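Local coordinates for protein extracellular ligand-binding receptor (Sphaerobacter thermophilus, PDB 4ZPJ) that probably serves as the substrate-binding component of an ABC transporter, capturing a small extracellular solute for uptake, and binds zinc ions, at residues R193-H198 with A210-R215; A156-P161 with S172-Q177; V253-G258 with I264-Q269. All coordinates share one frame; numbering follows the deposited sequence.

Contact 1: R193-H198 with A210-R215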
ATOM      1  N   ARG A 193      15.003  18.527 -12.402  1.00 46.41           N
ATOM      2  CA  ARG A 193      14.186  19.072 -13.470  1.00 47.64           C
ATOM      3  C   ARG A 193      13.861  18.061 -14.532  1.00 47.23           C
ATOM      4  O   ARG A 193      12.834  18.192 -15.211  1.00 45.72           O
ATOM      5  CB  ARG A 193      14.858  20.303 -14.117  1.00 49.96           C
ATOM      6  CG  ARG A 193      14.990  21.478 -13.160  1.00 51.88           C
ATOM      7  CD  ARG A 193      13.604  21.975 -12.748  1.00 51.17           C
ATOM      8  NE  ARG A 193      13.624  23.048 -11.753  1.00 53.09           N
ATOM      9  CZ  ARG A 193      13.457  22.917 -10.428  1.00 53.13           C
ATOM     10  NH1 ARG A 193      13.260  21.727  -9.827  1.00 48.00           N
ATOM     11  NH2 ARG A 193      13.477  24.018  -9.681  1.00 50.34           N
ATOM     12  N   ARG A 194      14.735  17.078 -14.701  1.00 47.64           N
ATOM     13  CA  ARG A 194      14.615  16.102 -15.771  1.00 49.03           C
ATOM     14  C   ARG A 194      14.829  14.739 -15.152  1.00 46.25           C
ATOM     15  O   ARG A 194      15.847  14.521 -14.492  1.00 46.58           O
ATOM     16  CB  ARG A 194      15.712  16.414 -16.791  1.00 55.76           C
ATOM     17  CG  ARG A 194      15.341  17.452 -17.854  1.00 62.35           C
ATOM     18  CD  ARG A 194      16.451  18.465 -18.236  1.00 71.57           C
ATOM     19  NE  ARG A 194      17.810  17.957 -18.548  1.00 79.62           N
ATOM     20  CZ  ARG A 194      18.892  17.994 -17.732  1.00 86.67           C
ATOM     21  NH1 ARG A 194      20.048  17.497 -18.168  1.00 83.90           N
ATOM     22  NH2 ARG A 194      18.854  18.492 -16.476  1.00 86.87           N
HETATM   23  N   MSE A 195      13.907  13.804 -15.311  1.00 43.77           N
HETATM   24  CA  MSE A 195      14.091  12.490 -14.667  1.00 42.43           C
HETATM   25  C   MSE A 195      13.865  11.347 -15.606  1.00 43.09           C
HETATM   26  O   MSE A 195      13.184  11.517 -16.611  1.00 42.01           O
HETATM   27  CB  MSE A 195      13.195  12.341 -13.439  1.00 41.00           C
HETATM   28  CG  MSE A 195      13.679  13.253 -12.311  1.00 40.10           C
HETATM   29 SE   MSE A 195      12.808  12.961 -10.594  0.65 39.86          SE
HETATM   30  CE  MSE A 195      13.100  10.999 -10.416  1.00 38.16           C
ATOM     31  N   VAL A 196      14.497  10.211 -15.278  1.00 43.69           N
ATOM     32  CA  VAL A 196      14.282   8.906 -15.890  1.00 43.92           C
ATOM     33  C   VAL A 196      13.447   8.051 -14.963  1.00 41.72           C
ATOM     34  O   VAL A 196      13.631   8.070 -13.722  1.00 43.08           O
ATOM     35  CB  VAL A 196      15.601   8.154 -16.122  1.00 46.63           C
ATOM     36  CG1 VAL A 196      15.376   6.754 -16.677  1.00 46.99           C
ATOM     37  CG2 VAL A 196      16.455   8.917 -17.107  1.00 51.12           C
ATOM     38  N   LEU A 197      12.548   7.276 -15.557  1.00 40.70           N
ATOM     39  CA  LEU A 197      11.685   6.379 -14.804  1.00 40.94           C
ATOM     40  C   LEU A 197      11.999   4.932 -15.130  1.00 41.72           C
ATOM     41  O   LEU A 197      12.251   4.589 -16.276  1.00 43.59           O
ATOM     42  CB  LEU A 197      10.226   6.633 -15.163  1.00 41.38           C
ATOM     43  CG  LEU A 197       9.636   8.021 -15.015  1.00 40.55           C
ATOM     44  CD1 LEU A 197       8.130   7.971 -15.269  1.00 41.67           C
ATOM     45  CD2 LEU A 197       9.929   8.511 -13.611  1.00 40.46           C
ATOM     46  N   HIS A 198      11.918   4.082 -14.125  1.00 40.04           N
ATOM     47  CA  HIS A 198      12.136   2.701 -14.312  1.00 43.02           C
ATOM     48  C   HIS A 198      11.203   1.874 -13.482  1.00 41.87           C
ATOM     49  O   HIS A 198      10.969   2.207 -12.325  1.00 47.43           O
ATOM     50  CB  HIS A 198      13.582   2.375 -13.934  1.00 44.35           C
ATOM     51  CG  HIS A 198      13.830   0.928 -13.738  1.00 43.43           C
ATOM     52  ND1 HIS A 198      13.848   0.042 -14.787  1.00 44.46           N
ATOM     53  CD2 HIS A 198      14.048   0.200 -12.617  1.00 43.63           C
ATOM     54  CE1 HIS A 198      14.116  -1.163 -14.331  1.00 43.78           C
ATOM     55  NE2 HIS A 198      14.224  -1.098 -13.018  1.00 44.08           N
ATOM     56  N   ALA A 210       3.268   6.321 -14.256  1.00 38.66           N
ATOM     57  CA  ALA A 210       2.322   7.340 -14.696  1.00 39.33           C
ATOM     58  C   ALA A 210       1.974   8.307 -13.602  1.00 39.12           C
ATOM     59  O   ALA A 210       1.771   9.481 -13.868  1.00 42.68           O
ATOM     60  CB  ALA A 210       1.060   6.681 -15.235  1.00 40.49           C
ATOM     61  N   ALA A 211       1.936   7.840 -12.358  1.00 38.68           N
ATOM     62  CA  ALA A 211       1.545   8.688 -11.260  1.00 38.66           C
ATOM     63  C   ALA A 211       2.714   9.603 -10.939  1.00 39.41           C
ATOM     64  O   ALA A 211       2.528  10.782 -10.669  1.00 42.49           O
ATOM     65  CB  ALA A 211       1.119   7.849 -10.064  1.00 37.65           C
ATOM     66  N   PHE A 212       3.928   9.061 -11.023  1.00 39.69           N
ATOM     67  CA  PHE A 212       5.112   9.849 -10.779  1.00 39.38           C
ATOM     68  C   PHE A 212       5.290  10.935 -11.831  1.00 40.41           C
ATOM     69  O   PHE A 212       5.558  12.069 -11.498  1.00 37.96           O
ATOM     70  CB  PHE A 212       6.362   8.990 -10.718  1.00 39.50           C
ATOM     71  CG  PHE A 212       7.526   9.690 -10.076  1.00 40.69           C
ATOM     72  CD1 PHE A 212       8.335  10.556 -10.811  1.00 40.03           C
ATOM     73  CD2 PHE A 212       7.784   9.530  -8.711  1.00 40.54           C
ATOM     74  CE1 PHE A 212       9.393  11.215 -10.226  1.00 39.90           C
ATOM     75  CE2 PHE A 212       8.868  10.163  -8.126  1.00 40.58           C
ATOM     76  CZ  PHE A 212       9.667  11.015  -8.883  1.00 41.81           C
ATOM     77  N   ARG A 213       5.200  10.540 -13.093  1.00 43.96           N
ATOM     78  CA  ARG A 213       5.262  11.451 -14.231  1.00 47.14           C
ATOM     79  C   ARG A 213       4.284  12.613 -14.087  1.00 46.98           C
ATOM     80  O   ARG A 213       4.625  13.790 -14.305  1.00 44.79           O
ATOM     81  CB  ARG A 213       4.883  10.688 -15.500  1.00 47.00           C
ATOM     82  CG  ARG A 213       4.679  11.561 -16.718  1.00 49.06           C
ATOM     83  CD  ARG A 213       4.156  10.791 -17.933  1.00 50.30           C
ATOM     84  NE  ARG A 213       5.146   9.884 -18.518  1.00 49.38           N
ATOM     85  CZ  ARG A 213       6.110  10.241 -19.368  1.00 51.98           C
ATOM     86  NH1 ARG A 213       6.947   9.319 -19.845  1.00 49.77           N
ATOM     87  NH2 ARG A 213       6.246  11.507 -19.750  1.00 53.51           N
ATOM     88  N   SER A 214       3.049  12.257 -13.789  1.00 44.72           N
ATOM     89  CA  SER A 214       1.969  13.229 -13.694  1.00 45.42           C
ATOM     90  C   SER A 214       2.289  14.324 -12.687  1.00 42.08           C
ATOM     91  O   SER A 214       2.227  15.491 -13.030  1.00 45.77           O
ATOM     92  CB  SER A 214       0.677  12.513 -13.315  1.00 46.61           C
ATOM     93  OG  SER A 214      -0.337  13.438 -13.027  1.00 49.51           O
ATOM     94  N   ARG A 215       2.687  13.968 -11.476  1.00 39.89           N
ATOM     95  CA  ARG A 215       3.072  14.988 -10.499  1.00 38.72           C
ATOM     96  C   ARG A 215       4.326  15.718 -10.869  1.00 39.29           C
ATOM     97  O   ARG A 215       4.466  16.904 -10.555  1.00 36.86           O
ATOM     98  CB  ARG A 215       3.354  14.410  -9.111  1.00 40.10           C
ATOM     99  CG  ARG A 215       2.217  13.760  -8.381  1.00 41.24           C
ATOM    100  CD  ARG A 215       1.093  14.699  -8.044  1.00 44.01           C
ATOM    101  NE  ARG A 215       1.483  15.788  -7.172  1.00 43.24           N
ATOM    102  CZ  ARG A 215       0.608  16.647  -6.655  1.00 43.24           C
ATOM    103  NH1 ARG A 215      -0.674  16.521  -6.937  1.00 41.11           N
ATOM    104  NH2 ARG A 215       1.020  17.648  -5.869  1.00 43.78           N
TER

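Contact 2: A156-P161 with S172-Q177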
ATOM      1  N   ALA A 156      -7.976   2.011 -11.447  1.00 44.78           N
ATOM      2  CA  ALA A 156      -9.367   2.086 -11.847  1.00 45.52           C
ATOM      3  C   ALA A 156     -10.364   1.818 -10.707  1.00 44.13           C
ATOM      4  O   ALA A 156     -11.464   2.362 -10.709  1.00 43.31           O
ATOM      5  CB  ALA A 156      -9.629   1.146 -13.016  1.00 45.58           C
ATOM      6  N   LEU A 157     -10.012   0.996  -9.730  1.00 41.35           N
ATOM      7  CA  LEU A 157     -11.030   0.601  -8.783  1.00 43.43           C
ATOM      8  C   LEU A 157     -11.664   1.797  -8.084  1.00 44.01           C
ATOM      9  O   LEU A 157     -12.832   1.742  -7.746  1.00 47.02           O
ATOM     10  CB  LEU A 157     -10.471  -0.371  -7.753  1.00 45.48           C
ATOM     11  CG  LEU A 157     -11.478  -1.110  -6.881  1.00 47.61           C
ATOM     12  CD1 LEU A 157     -12.309  -2.035  -7.781  1.00 51.46           C
ATOM     13  CD2 LEU A 157     -10.725  -1.867  -5.796  1.00 46.77           C
ATOM     14  N   THR A 158     -10.899   2.869  -7.864  1.00 41.87           N
ATOM     15  CA  THR A 158     -11.441   4.084  -7.262  1.00 42.89           C
ATOM     16  C   THR A 158     -11.448   5.302  -8.206  1.00 42.67           C
ATOM     17  O   THR A 158     -12.242   6.243  -8.023  1.00 41.57           O
ATOM     18  CB  THR A 158     -10.700   4.469  -5.919  1.00 39.91           C
ATOM     19  OG1 THR A 158      -9.264   4.595  -6.089  1.00 38.88           O
ATOM     20  CG2 THR A 158     -10.985   3.456  -4.819  1.00 38.48           C
ATOM     21  N   ARG A 159     -10.558   5.315  -9.183  1.00 41.65           N
ATOM     22  CA  ARG A 159     -10.403   6.465 -10.042  1.00 42.34           C
ATOM     23  C   ARG A 159     -11.299   6.486 -11.280  1.00 46.10           C
ATOM     24  O   ARG A 159     -11.624   7.544 -11.802  1.00 51.34           O
ATOM     25  CB  ARG A 159      -8.933   6.571 -10.427  1.00 42.04           C
ATOM     26  CG  ARG A 159      -8.087   7.031  -9.267  1.00 39.46           C
ATOM     27  CD  ARG A 159      -6.625   6.693  -9.407  1.00 40.49           C
ATOM     28  NE  ARG A 159      -6.061   7.206 -10.637  1.00 41.10           N
ATOM     29  CZ  ARG A 159      -5.606   8.438 -10.800  1.00 42.99           C
ATOM     30  NH1 ARG A 159      -5.122   8.783 -11.973  1.00 45.97           N
ATOM     31  NH2 ARG A 159      -5.639   9.328  -9.804  1.00 45.19           N
ATOM     32  N   ASP A 160     -11.693   5.320 -11.753  1.00 48.38           N
ATOM     33  CA  ASP A 160     -12.590   5.204 -12.884  1.00 49.78           C
ATOM     34  C   ASP A 160     -14.007   5.226 -12.352  1.00 48.39           C
ATOM     35  O   ASP A 160     -14.390   4.309 -11.648  1.00 51.40           O
ATOM     36  CB  ASP A 160     -12.320   3.887 -13.656  1.00 49.68           C
ATOM     37  CG  ASP A 160     -13.159   3.758 -14.945  1.00 53.58           C
ATOM     38  OD1 ASP A 160     -14.174   4.491 -15.137  1.00 58.02           O
ATOM     39  OD2 ASP A 160     -12.820   2.883 -15.770  1.00 58.94           O
ATOM     40  N   PRO A 161     -14.794   6.248 -12.725  1.00 47.75           N
ATOM     41  CA  PRO A 161     -16.168   6.307 -12.241  1.00 49.54           C
ATOM     42  C   PRO A 161     -17.000   5.065 -12.602  1.00 48.69           C
ATOM     43  O   PRO A 161     -17.956   4.793 -11.914  1.00 48.91           O
ATOM     44  CB  PRO A 161     -16.758   7.573 -12.912  1.00 50.54           C
ATOM     45  CG  PRO A 161     -15.593   8.362 -13.414  1.00 51.26           C
ATOM     46  CD  PRO A 161     -14.471   7.362 -13.637  1.00 50.54           C
ATOM     47  N   SER A 172      -5.783   1.127   1.370  1.00 34.69           N
ATOM     48  CA  SER A 172      -4.341   1.070   1.091  1.00 35.03           C
ATOM     49  C   SER A 172      -3.855   2.265   0.206  1.00 34.04           C
ATOM     50  O   SER A 172      -3.311   3.288   0.686  1.00 34.14           O
ATOM     51  CB  SER A 172      -4.035  -0.282   0.460  1.00 35.70           C
ATOM     52  OG  SER A 172      -4.839  -0.493  -0.684  1.00 35.04           O
ATOM     53  N   PHE A 173      -4.092   2.174  -1.079  1.00 33.67           N
ATOM     54  CA  PHE A 173      -3.619   3.212  -1.971  1.00 34.06           C
ATOM     55  C   PHE A 173      -4.165   2.872  -3.327  1.00 34.95           C
ATOM     56  O   PHE A 173      -4.530   1.719  -3.571  1.00 31.76           O
ATOM     57  CB  PHE A 173      -2.062   3.244  -2.049  1.00 34.41           C
ATOM     58  CG  PHE A 173      -1.442   1.892  -2.166  1.00 35.03           C
ATOM     59  CD1 PHE A 173      -1.280   1.298  -3.402  1.00 37.91           C
ATOM     60  CD2 PHE A 173      -1.044   1.192  -1.047  1.00 35.85           C
ATOM     61  CE1 PHE A 173      -0.740   0.026  -3.539  1.00 37.85           C
ATOM     62  CE2 PHE A 173      -0.511  -0.095  -1.161  1.00 36.13           C
ATOM     63  CZ  PHE A 173      -0.352  -0.668  -2.407  1.00 39.81           C
ATOM     64  N   ALA A 174      -4.300   3.876  -4.189  1.00 34.51           N
ATOM     65  CA  ALA A 174      -4.260   3.537  -5.622  1.00 36.50           C
ATOM     66  C   ALA A 174      -2.774   3.513  -6.005  1.00 36.03           C
ATOM     67  O   ALA A 174      -2.009   4.353  -5.501  1.00 38.77           O
ATOM     68  CB  ALA A 174      -5.012   4.576  -6.428  1.00 37.11           C
ATOM     69  N   ASN A 175      -2.346   2.589  -6.848  1.00 35.28           N
ATOM     70  CA  ASN A 175      -0.929   2.537  -7.248  1.00 34.90           C
ATOM     71  C   ASN A 175      -0.375   3.896  -7.595  1.00 33.82           C
ATOM     72  O   ASN A 175      -0.977   4.638  -8.357  1.00 34.10           O
ATOM     73  CB  ASN A 175      -0.748   1.669  -8.498  1.00 36.25           C
ATOM     74  CG  ASN A 175      -0.946   0.222  -8.206  1.00 34.72           C
ATOM     75  OD1 ASN A 175      -0.557  -0.231  -7.176  1.00 36.53           O
ATOM     76  ND2 ASN A 175      -1.632  -0.460  -9.052  1.00 35.80           N
ATOM     77  N   GLY A 176       0.783   4.177  -7.067  1.00 34.23           N
ATOM     78  CA  GLY A 176       1.436   5.440  -7.233  1.00 36.90           C
ATOM     79  C   GLY A 176       1.178   6.499  -6.162  1.00 35.06           C
ATOM     80  O   GLY A 176       1.861   7.550  -6.118  1.00 34.53           O
ATOM     81  N   GLN A 177       0.195   6.278  -5.310  1.00 35.61           N
ATOM     82  CA  GLN A 177      -0.292   7.360  -4.421  1.00 32.92           C
ATOM     83  C   GLN A 177       0.737   7.750  -3.344  1.00 33.41           C
ATOM     84  O   GLN A 177       0.761   8.884  -2.937  1.00 33.31           O
ATOM     85  CB  GLN A 177      -1.640   6.942  -3.783  1.00 34.71           C
ATOM     86  CG  GLN A 177      -2.290   7.925  -2.828  1.00 36.94           C
ATOM     87  CD  GLN A 177      -3.665   7.500  -2.307  1.00 37.68           C
ATOM     88  OE1 GLN A 177      -4.141   6.461  -2.667  1.00 41.24           O
ATOM     89  NE2 GLN A 177      -4.290   8.324  -1.437  1.00 36.24           N
TER

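Contact 3: V253-G258 with I264-Q269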
ATOM      1  N   VAL A 253      16.683   9.427 -11.096  1.00 39.48           N
ATOM      2  CA  VAL A 253      15.903   8.295 -11.539  1.00 40.62           C
ATOM      3  C   VAL A 253      14.870   7.962 -10.495  1.00 38.64           C
ATOM      4  O   VAL A 253      15.193   8.014  -9.360  1.00 40.47           O
ATOM      5  CB  VAL A 253      16.811   7.041 -11.631  1.00 40.75           C
ATOM      6  CG1 VAL A 253      16.022   5.828 -12.103  1.00 39.59           C
ATOM      7  CG2 VAL A 253      17.942   7.333 -12.568  1.00 43.10           C
ATOM      8  N   PHE A 254      13.656   7.616 -10.886  1.00 37.96           N
ATOM      9  CA  PHE A 254      12.685   7.006  -9.988  1.00 37.74           C
ATOM     10  C   PHE A 254      12.519   5.543 -10.403  1.00 39.02           C
ATOM     11  O   PHE A 254      12.363   5.283 -11.586  1.00 41.81           O
ATOM     12  CB  PHE A 254      11.338   7.713 -10.065  1.00 37.28           C
ATOM     13  CG  PHE A 254      10.193   6.928  -9.429  1.00 38.02           C
ATOM     14  CD1 PHE A 254       9.974   6.948  -8.050  1.00 40.18           C
ATOM     15  CD2 PHE A 254       9.346   6.188 -10.192  1.00 40.55           C
ATOM     16  CE1 PHE A 254       8.942   6.204  -7.463  1.00 39.56           C
ATOM     17  CE2 PHE A 254       8.311   5.448  -9.626  1.00 40.37           C
ATOM     18  CZ  PHE A 254       8.106   5.453  -8.278  1.00 39.03           C
ATOM     19  N   ALA A 255      12.552   4.606  -9.452  1.00 38.61           N
ATOM     20  CA  ALA A 255      12.376   3.170  -9.728  1.00 37.64           C
ATOM     21  C   ALA A 255      11.389   2.455  -8.781  1.00 37.90           C
ATOM     22  O   ALA A 255      11.393   2.654  -7.526  1.00 37.82           O
ATOM     23  CB  ALA A 255      13.699   2.477  -9.653  1.00 39.32           C
ATOM     24  N   PHE A 256      10.552   1.617  -9.391  1.00 36.30           N
ATOM     25  CA  PHE A 256       9.585   0.769  -8.679  1.00 36.95           C
ATOM     26  C   PHE A 256       9.620  -0.682  -9.126  1.00 38.23           C
ATOM     27  O   PHE A 256       9.588  -0.970 -10.321  1.00 38.05           O
ATOM     28  CB  PHE A 256       8.175   1.294  -8.911  1.00 37.41           C
ATOM     29  CG  PHE A 256       7.107   0.344  -8.507  1.00 38.25           C
ATOM     30  CD1 PHE A 256       6.632  -0.618  -9.405  1.00 39.44           C
ATOM     31  CD2 PHE A 256       6.550   0.422  -7.243  1.00 39.10           C
ATOM     32  CE1 PHE A 256       5.633  -1.508  -9.033  1.00 39.16           C
ATOM     33  CE2 PHE A 256       5.542  -0.472  -6.853  1.00 39.71           C
ATOM     34  CZ  PHE A 256       5.080  -1.429  -7.758  1.00 40.31           C
ATOM     35  N   HIS A 257       9.667  -1.594  -8.156  1.00 41.52           N
ATOM     36  CA  HIS A 257       9.558  -3.034  -8.404  1.00 42.25           C
ATOM     37  C   HIS A 257       8.598  -3.694  -7.477  1.00 42.80           C
ATOM     38  O   HIS A 257       8.362  -4.877  -7.603  1.00 46.78           O
ATOM     39  CB  HIS A 257      10.893  -3.718  -8.200  1.00 42.82           C
ATOM     40  CG  HIS A 257      11.954  -3.199  -9.078  1.00 45.22           C
ATOM     41  ND1 HIS A 257      12.665  -2.047  -8.785  1.00 46.41           N
ATOM     42  CD2 HIS A 257      12.372  -3.613 -10.291  1.00 46.73           C
ATOM     43  CE1 HIS A 257      13.520  -1.816  -9.761  1.00 46.21           C
ATOM     44  NE2 HIS A 257      13.334  -2.729 -10.704  1.00 47.36           N
ATOM     45  N   GLY A 258       8.030  -2.962  -6.535  1.00 43.84           N
ATOM     46  CA  GLY A 258       7.249  -3.605  -5.468  1.00 40.09           C
ATOM     47  C   GLY A 258       8.213  -4.149  -4.435  1.00 39.43           C
ATOM     48  O   GLY A 258       9.413  -4.085  -4.590  1.00 44.23           O
ATOM     49  N   ILE A 264      15.324  -5.901  -4.344  1.00 37.92           N
ATOM     50  CA  ILE A 264      16.582  -6.170  -3.669  1.00 39.18           C
ATOM     51  C   ILE A 264      17.716  -6.252  -4.699  1.00 41.75           C
ATOM     52  O   ILE A 264      18.759  -5.548  -4.531  1.00 39.87           O
ATOM     53  CB  ILE A 264      16.539  -7.472  -2.851  1.00 41.03           C
ATOM     54  CG1 ILE A 264      15.502  -7.385  -1.732  1.00 40.09           C
ATOM     55  CG2 ILE A 264      17.932  -7.805  -2.274  1.00 42.56           C
ATOM     56  CD1 ILE A 264      15.186  -8.727  -1.065  1.00 40.36           C
ATOM     57  N   ARG A 265      17.508  -7.062  -5.751  1.00 39.24           N
ATOM     58  CA  ARG A 265      18.546  -7.207  -6.812  1.00 43.18           C
ATOM     59  C   ARG A 265      18.797  -5.853  -7.549  1.00 40.97           C
ATOM     60  O   ARG A 265      19.937  -5.482  -7.831  1.00 40.72           O
ATOM     61  CB  ARG A 265      18.182  -8.346  -7.803  1.00 44.20           C
ATOM     62  CG  ARG A 265      18.354  -9.759  -7.233  1.00 46.99           C
ATOM     63  CD  ARG A 265      18.231 -10.824  -8.354  1.00 53.07           C
ATOM     64  NE  ARG A 265      16.914 -10.658  -8.997  1.00 59.79           N
ATOM     65  CZ  ARG A 265      15.751 -11.176  -8.556  1.00 59.98           C
ATOM     66  NH1 ARG A 265      15.726 -12.003  -7.501  1.00 64.66           N
ATOM     67  NH2 ARG A 265      14.610 -10.896  -9.199  1.00 52.12           N
ATOM     68  N   PHE A 266      17.741  -5.092  -7.806  1.00 38.39           N
ATOM     69  CA  PHE A 266      17.945  -3.816  -8.441  1.00 39.43           C
ATOM     70  C   PHE A 266      18.770  -2.837  -7.565  1.00 40.09           C
ATOM     71  O   PHE A 266      19.774  -2.268  -8.035  1.00 38.63           O
ATOM     72  CB  PHE A 266      16.627  -3.151  -8.829  1.00 38.56           C
ATOM     73  CG  PHE A 266      16.806  -1.756  -9.367  1.00 38.19           C
ATOM     74  CD1 PHE A 266      17.142  -1.550 -10.675  1.00 39.78           C
ATOM     75  CD2 PHE A 266      16.694  -0.656  -8.529  1.00 38.05           C
ATOM     76  CE1 PHE A 266      17.338  -0.257 -11.162  1.00 41.78           C
ATOM     77  CE2 PHE A 266      16.898   0.644  -8.997  1.00 38.35           C
ATOM     78  CZ  PHE A 266      17.218   0.846 -10.321  1.00 39.69           C
ATOM     79  N   LEU A 267      18.350  -2.626  -6.316  1.00 38.38           N
ATOM     80  CA  LEU A 267      19.051  -1.642  -5.479  1.00 39.05           C
ATOM     81  C   LEU A 267      20.469  -2.039  -5.260  1.00 38.85           C
ATOM     82  O   LEU A 267      21.367  -1.226  -5.386  1.00 40.51           O
ATOM     83  CB  LEU A 267      18.355  -1.451  -4.139  1.00 40.58           C
ATOM     84  CG  LEU A 267      17.153  -0.548  -4.331  1.00 42.80           C
ATOM     85  CD1 LEU A 267      16.247  -0.572  -3.136  1.00 44.37           C
ATOM     86  CD2 LEU A 267      17.623   0.857  -4.635  1.00 46.26           C
ATOM     87  N   VAL A 268      20.701  -3.314  -5.008  1.00 38.65           N
ATOM     88  CA  VAL A 268      22.043  -3.753  -4.694  1.00 40.87           C
ATOM     89  C   VAL A 268      22.906  -3.555  -5.946  1.00 41.32           C
ATOM     90  O   VAL A 268      24.059  -3.138  -5.839  1.00 43.01           O
ATOM     91  CB  VAL A 268      22.084  -5.255  -4.216  1.00 43.51           C
ATOM     92  CG1 VAL A 268      23.467  -5.871  -4.403  1.00 44.34           C
ATOM     93  CG2 VAL A 268      21.670  -5.411  -2.747  1.00 41.31           C
ATOM     94  N   GLN A 269      22.368  -3.839  -7.126  1.00 40.84           N
ATOM     95  CA  GLN A 269      23.193  -3.758  -8.343  1.00 42.91           C
ATOM     96  C   GLN A 269      23.356  -2.309  -8.781  1.00 40.53           C
ATOM     97  O   GLN A 269      24.370  -1.916  -9.353  1.00 39.50           O
ATOM     98  CB  GLN A 269      22.642  -4.631  -9.473  1.00 43.67           C
ATOM     99  CG  GLN A 269      22.604  -6.130  -9.105  1.00 45.49           C
ATOM    100  CD  GLN A 269      21.980  -6.997 -10.199  1.00 46.97           C
ATOM    101  OE1 GLN A 269      21.869  -6.595 -11.353  1.00 47.65           O
ATOM    102  NE2 GLN A 269      21.556  -8.177  -9.832  1.00 49.62           N
TER

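Contact 1: R193-H198 with A210-R215
The side chains of selenomethionine M195 and F212 cross at about a right angle. SE of M195 lies 5.1 Å from the centroid of the F212 ring and 81° off the ring normal, at the edge: a Met-aromatic contact. The M195 chain then bends at its last torsion (chi3 53°) and brings CE to 3.7 Å from CE1 of F212, an approach oblique to the ring. L197, two residues further along the strand and on the same face, stands with CD2 3.8 Å from CD1 of F212, so two neighbouring ring atoms meet two strand residues. F212 swings CG away from its own N (chi1 -163°), which carries the ring off the helix toward M195 and L197. Beside it, CB of R213 makes a looser contact with CD1 of L197, while the guanidinium turns to salt bridges with E226 and E217. No hydrogen bond crosses the interface, which is apolar packing of a strand and a helix in a beta-alpha-beta unit, their axes 9.8 Å apart and almost antiparallel. F254 of strand 252-256 stacks on F212, I223 of strand 222-229 touches L197 and R213, and helix 180-188 packs on M195 and F212.

Contact 2: A156-P161 with S172-Q177
R159 and A174 touch where helix 156-159 packs against a type II beta turn, A174 to Q177. The turn lies in the loop between strand 168-170 and helix 180-188, probably one of the crossings between the lobes of this periplasmic binding protein; helix 156-159 comes earlier, before strand 168-170. The contact is small, 70 Å² in all, and rests on one methyl: CB of A174 lies 4.0 Å from CD of R159 and 4.3 Å from OG1 of T158. R159 sets CG anti to its carbonyl carbon and bends at chi3 (55°), so that CD is presented to the methyl while the guanidinium goes on to the C-terminal tail, where NH2 bonds to the carbonyl of D420 and NH1 to that of F423. OG1 of T158 is engaged by the carboxylate of D420 and by R170, so both helix residues are tied to the tail. The turn itself closes through Q177 N to A174 O at 2.9 Å, and G176 takes the positive phi of its third position. The straight side chain of Q177 brings OE1 to A174 N at 3.0 Å, with an N-H...O angle of 156° and the donor in the carbonyl plane.

Contact 3: V253-G258 with I264-Q269
CE1 of H257 sits over one face of the F266 ring, 3.3 Å from its CG, and 3.5 Å from CB of F266, so the imidazole covers the root of the phenyl rather than its middle. The two ring planes are inclined by 35°, with centroids 4.8 Å apart. Further out along the same ring, CB of A255 approaches CE2 of F266 at 3.7 Å and also lies near CZ. A chi1 of 174° throws the F266 phenyl out from the helix toward both residues. In the next shell, D287 bonds to ND1 of H257 and H198 to its NE2, gripping the imidazole at both nitrogens; H198 also stacks on F266, on the face that H257 covers. L240 of helix 237-246 adds a further apolar contact to F266. Cut back to an alanine here, the helix would keep CB beside H257 but would probably lose the ring face under CE1, the stack with H198 and the A255 contact, opening a gap against the strand. The geometry is that of helix-on-sheet packing in a beta-alpha-beta unit, strand 252-256, helix 261-272 and strand 281-283, within a parallel-sheet lobe of the type I periplasmic binding protein fold.

Overall arrangement
Contacts 1 and 3, centres 15 Å apart, use opposite faces of one parallel sheet, in which their strands are neighbours. Two probable hydrogen bonds join them, H198 N to F254 O at 2.8 Å and V196 O to F254 N at 2.9 Å. Contact 2, whose segment 172-177 is probably at a crossing between the lobes, touches contact 1 through A211 CB and G176 CA, 3.7 Å apart. Contacts 2 and 3 do not touch; their centres are 23 Å apart and their nearest atoms about 6 Å. A zinc ion is held by D201 and H206: the side chain of L197 comes about 9 Å from that of H206, and the side chain of H257 about 9 Å from that of D201, so contacts 1 and 3 lie near this site without forming it.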